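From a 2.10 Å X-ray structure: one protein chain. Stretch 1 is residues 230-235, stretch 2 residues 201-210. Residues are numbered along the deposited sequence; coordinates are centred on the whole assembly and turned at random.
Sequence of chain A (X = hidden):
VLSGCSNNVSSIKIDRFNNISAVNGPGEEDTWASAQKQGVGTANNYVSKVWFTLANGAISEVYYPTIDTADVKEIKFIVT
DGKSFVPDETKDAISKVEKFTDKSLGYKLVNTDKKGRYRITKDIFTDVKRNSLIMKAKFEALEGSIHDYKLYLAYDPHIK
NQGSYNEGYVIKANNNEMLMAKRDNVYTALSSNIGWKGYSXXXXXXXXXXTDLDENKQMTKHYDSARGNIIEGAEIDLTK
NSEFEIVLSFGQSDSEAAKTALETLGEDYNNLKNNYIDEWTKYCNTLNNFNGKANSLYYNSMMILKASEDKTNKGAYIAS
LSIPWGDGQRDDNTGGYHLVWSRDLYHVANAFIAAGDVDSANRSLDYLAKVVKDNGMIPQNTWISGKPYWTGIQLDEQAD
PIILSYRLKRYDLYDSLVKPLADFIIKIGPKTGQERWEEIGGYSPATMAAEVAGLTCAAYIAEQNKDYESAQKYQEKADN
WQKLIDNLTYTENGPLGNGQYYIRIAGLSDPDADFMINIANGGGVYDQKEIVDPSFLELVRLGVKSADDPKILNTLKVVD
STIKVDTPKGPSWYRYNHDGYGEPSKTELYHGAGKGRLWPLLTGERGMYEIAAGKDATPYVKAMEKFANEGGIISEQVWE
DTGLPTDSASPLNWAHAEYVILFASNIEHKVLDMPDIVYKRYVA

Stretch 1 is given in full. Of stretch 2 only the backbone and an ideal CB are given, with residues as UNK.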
# COMPACT_ATOMS: atom_id res chain seq x y z
N ILE A 230 -25.49 -6.06 0.70
CA ILE A 230 -26.38 -5.02 0.20
C ILE A 230 -25.71 -3.92 -0.60
O ILE A 230 -24.49 -3.78 -0.63
CB ILE A 230 -27.13 -4.37 1.37
CG1 ILE A 230 -26.14 -3.65 2.28
CG2 ILE A 230 -27.87 -5.44 2.16
CD1 ILE A 230 -26.79 -2.89 3.43
N ILE A 231 -26.55 -3.12 -1.26
CA ILE A 231 -26.12 -1.99 -2.06
C ILE A 231 -27.11 -0.85 -1.79
O ILE A 231 -28.31 -0.99 -2.04
CB ILE A 231 -26.11 -2.34 -3.55
CG1 ILE A 231 -25.14 -3.49 -3.80
CG2 ILE A 231 -25.74 -1.11 -4.38
CD1 ILE A 231 -25.09 -3.96 -5.22
N GLU A 232 -26.61 0.25 -1.24
CA GLU A 232 -27.47 1.38 -0.95
C GLU A 232 -27.47 2.32 -2.14
O GLU A 232 -26.51 3.05 -2.37
CB GLU A 232 -26.99 2.06 0.34
CG GLU A 232 -27.02 1.10 1.51
CD GLU A 232 -26.88 1.76 2.87
OE1 GLU A 232 -27.36 1.16 3.86
OE2 GLU A 232 -26.30 2.87 2.96
N GLY A 233 -28.55 2.27 -2.91
CA GLY A 233 -28.68 3.09 -4.10
C GLY A 233 -29.58 4.29 -3.91
O GLY A 233 -30.45 4.31 -3.04
N ALA A 234 -29.37 5.31 -4.74
CA ALA A 234 -30.16 6.53 -4.67
C ALA A 234 -30.08 7.27 -5.99
O ALA A 234 -29.07 7.21 -6.69
CB ALA A 234 -29.67 7.42 -3.54
N GLU A 235 -31.16 7.95 -6.35
CA GLU A 235 -31.20 8.72 -7.57
C GLU A 235 -30.94 10.18 -7.24
O GLU A 235 -31.39 10.69 -6.21
CB GLU A 235 -32.56 8.57 -8.26
CG GLU A 235 -32.77 9.51 -9.45
CD GLU A 235 -33.97 9.11 -10.30
OE1 GLU A 235 -35.00 8.71 -9.72
OE2 GLU A 235 -33.88 9.21 -11.54
N UNK A 201 -32.49 0.19 -0.66
CA UNK A 201 -31.44 -0.67 -0.13
C UNK A 201 -31.79 -2.10 -0.53
O UNK A 201 -32.69 -2.71 0.05
CB UNK A 201 -31.30 -0.53 1.39
N UNK A 202 -31.09 -2.62 -1.54
CA UNK A 202 -31.36 -3.97 -2.01
C UNK A 202 -30.21 -4.94 -1.86
O UNK A 202 -29.12 -4.58 -1.43
CB UNK A 202 -31.77 -3.92 -3.48
N UNK A 203 -30.47 -6.20 -2.22
CA UNK A 203 -29.46 -7.25 -2.12
C UNK A 203 -28.66 -7.39 -3.41
O UNK A 203 -29.23 -7.41 -4.50
CB UNK A 203 -30.12 -8.59 -1.77
N UNK A 204 -27.34 -7.50 -3.26
CA UNK A 204 -26.43 -7.62 -4.39
C UNK A 204 -26.81 -8.72 -5.38
O UNK A 204 -26.95 -9.88 -5.00
CB UNK A 204 -25.01 -7.88 -3.87
N UNK A 205 -26.96 -8.33 -6.64
CA UNK A 205 -27.32 -9.24 -7.73
C UNK A 205 -28.71 -9.84 -7.61
O UNK A 205 -29.04 -10.80 -8.31
CB UNK A 205 -26.30 -10.38 -7.81
N UNK A 206 -29.53 -9.28 -6.73
CA UNK A 206 -30.90 -9.76 -6.54
C UNK A 206 -31.88 -8.64 -6.90
O UNK A 206 -32.56 -8.70 -7.92
CB UNK A 206 -31.12 -10.23 -5.10
N UNK A 207 -31.93 -7.62 -6.04
CA UNK A 207 -32.81 -6.48 -6.28
C UNK A 207 -32.12 -5.17 -5.92
O UNK A 207 -32.75 -4.23 -5.44
CB UNK A 207 -34.11 -6.63 -5.48
N UNK A 208 -30.81 -5.12 -6.16
CA UNK A 208 -30.02 -3.93 -5.89
C UNK A 208 -30.27 -2.90 -6.99
O UNK A 208 -30.82 -3.23 -8.04
CB UNK A 208 -28.53 -4.27 -5.79
N UNK A 209 -29.85 -1.67 -6.75
CA UNK A 209 -30.04 -0.59 -7.70
C UNK A 209 -29.53 -0.94 -9.11
O UNK A 209 -30.20 -0.67 -10.10
CB UNK A 209 -29.33 0.67 -7.19
N UNK A 210 -28.36 -1.57 -9.18
CA UNK A 210 -27.77 -1.94 -10.47
C UNK A 210 -28.65 -2.93 -11.24
O UNK A 210 -28.86 -2.78 -12.44
CB UNK A 210 -26.38 -2.54 -10.26

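Positions 201 to 203 run antiparallel to 230-232, the two strand directions differing by 149°. At 201, CA lies 4.5 Å from Glu232 CA, a non-hydrogen-bonded pair, and CA-to-CB points to the sheet face that carries the Glu232 side chain. The ideal CB is 4.6 Å from Glu232 CG and 5.5 Å from Ile230 CD1, so a branched aliphatic would suit, as might a polar chain reaching the carboxylate. The residue is Ile201: its CG2 packs 4.0 Å from Ile230 CD1, and its CD1 lies 4.0 Å from Glu232 OE1.

Position 202 is fixed by its backbone. It forms the hydrogen-bonded pair with Ile231: the N of 202 donates to Ile231 O (3.3 Å), and Ile231 N donates to the O of 202 (3.0 Å). The ideal CB would sit 2.2 Å from the backbone O of 207, a clash that leaves room for no side chain. Accordingly it is Gly202, whose O also takes a CA-H...O contact from Ile230 CA at 3.2 Å.

At 203, CA-to-CB points away and nothing of stretch 1 lies within 5.5 Å of the ideal CB; many residues fit, and a long one could return to Ile230. Tyr203 does so, its CE1 3.9 Å from Ile230 CG2, with the methyl oblique to the ring.

At 204 the CB points sideways, 4.1 Å from Ile231 CD1, which favours an apolar or aromatic group. In Tyr204, chi1 is t and the ring presents its edge to that methyl, CD1 to CD1 at 3.3 Å, a tight contact.

Positions 205 to 207 form a turn beyond stretch 1. The positive phi (65°) at 205 suits Gly or Asn, yet Lys205 is found, its side chain free of stretch 1. At 206 the choice is open; Val206 N donates to Tyr203 O (2.9 Å). At 207 a compact polar residue could brace the turn: Asn207 OD1 accepts from Tyr203 N (2.8 Å), while Asn207 N donates to Tyr203 O (3.1 Å).

Position 208 directly precedes a helix and points toward stretch 1, its ideal CB 3.5 Å from Ile231 CD1. Ser, Thr, Asp or Asn would suit an N-cap. Asp208 occupies it, its OD1 3.2 Å from Ile231 CD1.

At 209 the CB points toward Gly233, 4.0 Å from its CA, where the absent side chain leaves space for an aliphatic. Ile209 fills it, its CB 3.9 Å from Gly233 CA and its CG2 4.3 Å from Ile231 CG2; a CB on Gly233 would fall 2.4 Å from Ile209 CB.

Position 210 points sideways, so stretch 1 constrains it little. Met210 leads its end away.

Stretch 2 (201-210) IGYYKVNDIM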
# COMPACT_ATOMS: atom_id res chain seq x y z
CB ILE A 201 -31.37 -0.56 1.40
CG1 ILE A 201 -31.18 0.91 1.79
CG2 ILE A 201 -30.22 -1.40 1.93
CD1 ILE A 201 -31.29 1.18 3.27
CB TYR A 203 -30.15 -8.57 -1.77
CG TYR A 203 -30.71 -8.56 -0.37
CD1 TYR A 203 -29.86 -8.48 0.73
CD2 TYR A 203 -32.09 -8.59 -0.15
CE1 TYR A 203 -30.37 -8.43 2.02
CE2 TYR A 203 -32.60 -8.54 1.14
CZ TYR A 203 -31.74 -8.46 2.22
OH TYR A 203 -32.23 -8.39 3.50
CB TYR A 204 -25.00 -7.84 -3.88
CG TYR A 204 -23.95 -7.92 -4.96
CD1 TYR A 204 -23.87 -6.94 -5.96
CD2 TYR A 204 -23.03 -8.96 -5.00
CE1 TYR A 204 -22.91 -7.01 -6.96
CE2 TYR A 204 -22.06 -9.04 -6.00
CZ TYR A 204 -22.00 -8.06 -6.97
OH TYR A 204 -21.05 -8.12 -7.97
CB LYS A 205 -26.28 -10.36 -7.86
CG LYS A 205 -24.96 -9.90 -8.46
CD LYS A 205 -23.99 -11.05 -8.64
CE LYS A 205 -22.70 -10.58 -9.29
NZ LYS A 205 -21.70 -11.68 -9.44
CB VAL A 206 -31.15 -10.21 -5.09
CG1 VAL A 206 -32.56 -10.75 -4.95
CG2 VAL A 206 -30.13 -11.26 -4.69
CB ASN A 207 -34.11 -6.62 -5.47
CG ASN A 207 -33.86 -7.03 -4.03
OD1 ASN A 207 -33.00 -6.47 -3.35
ND2 ASN A 207 -34.64 -8.00 -3.56
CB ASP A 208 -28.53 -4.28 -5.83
CG ASP A 208 -28.07 -5.05 -7.05
OD1 ASP A 208 -27.06 -4.64 -7.66
OD2 ASP A 208 -28.71 -6.07 -7.39
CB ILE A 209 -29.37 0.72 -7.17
CG1 ILE A 209 -30.17 1.95 -7.61
CG2 ILE A 209 -27.92 0.80 -7.62
CD1 ILE A 209 -30.24 2.17 -9.10
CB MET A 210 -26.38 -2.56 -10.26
CG MET A 210 -25.62 -2.88 -11.54
SD MET A 210 -25.09 -1.41 -12.46
CE MET A 210 -26.30 -1.35 -13.75
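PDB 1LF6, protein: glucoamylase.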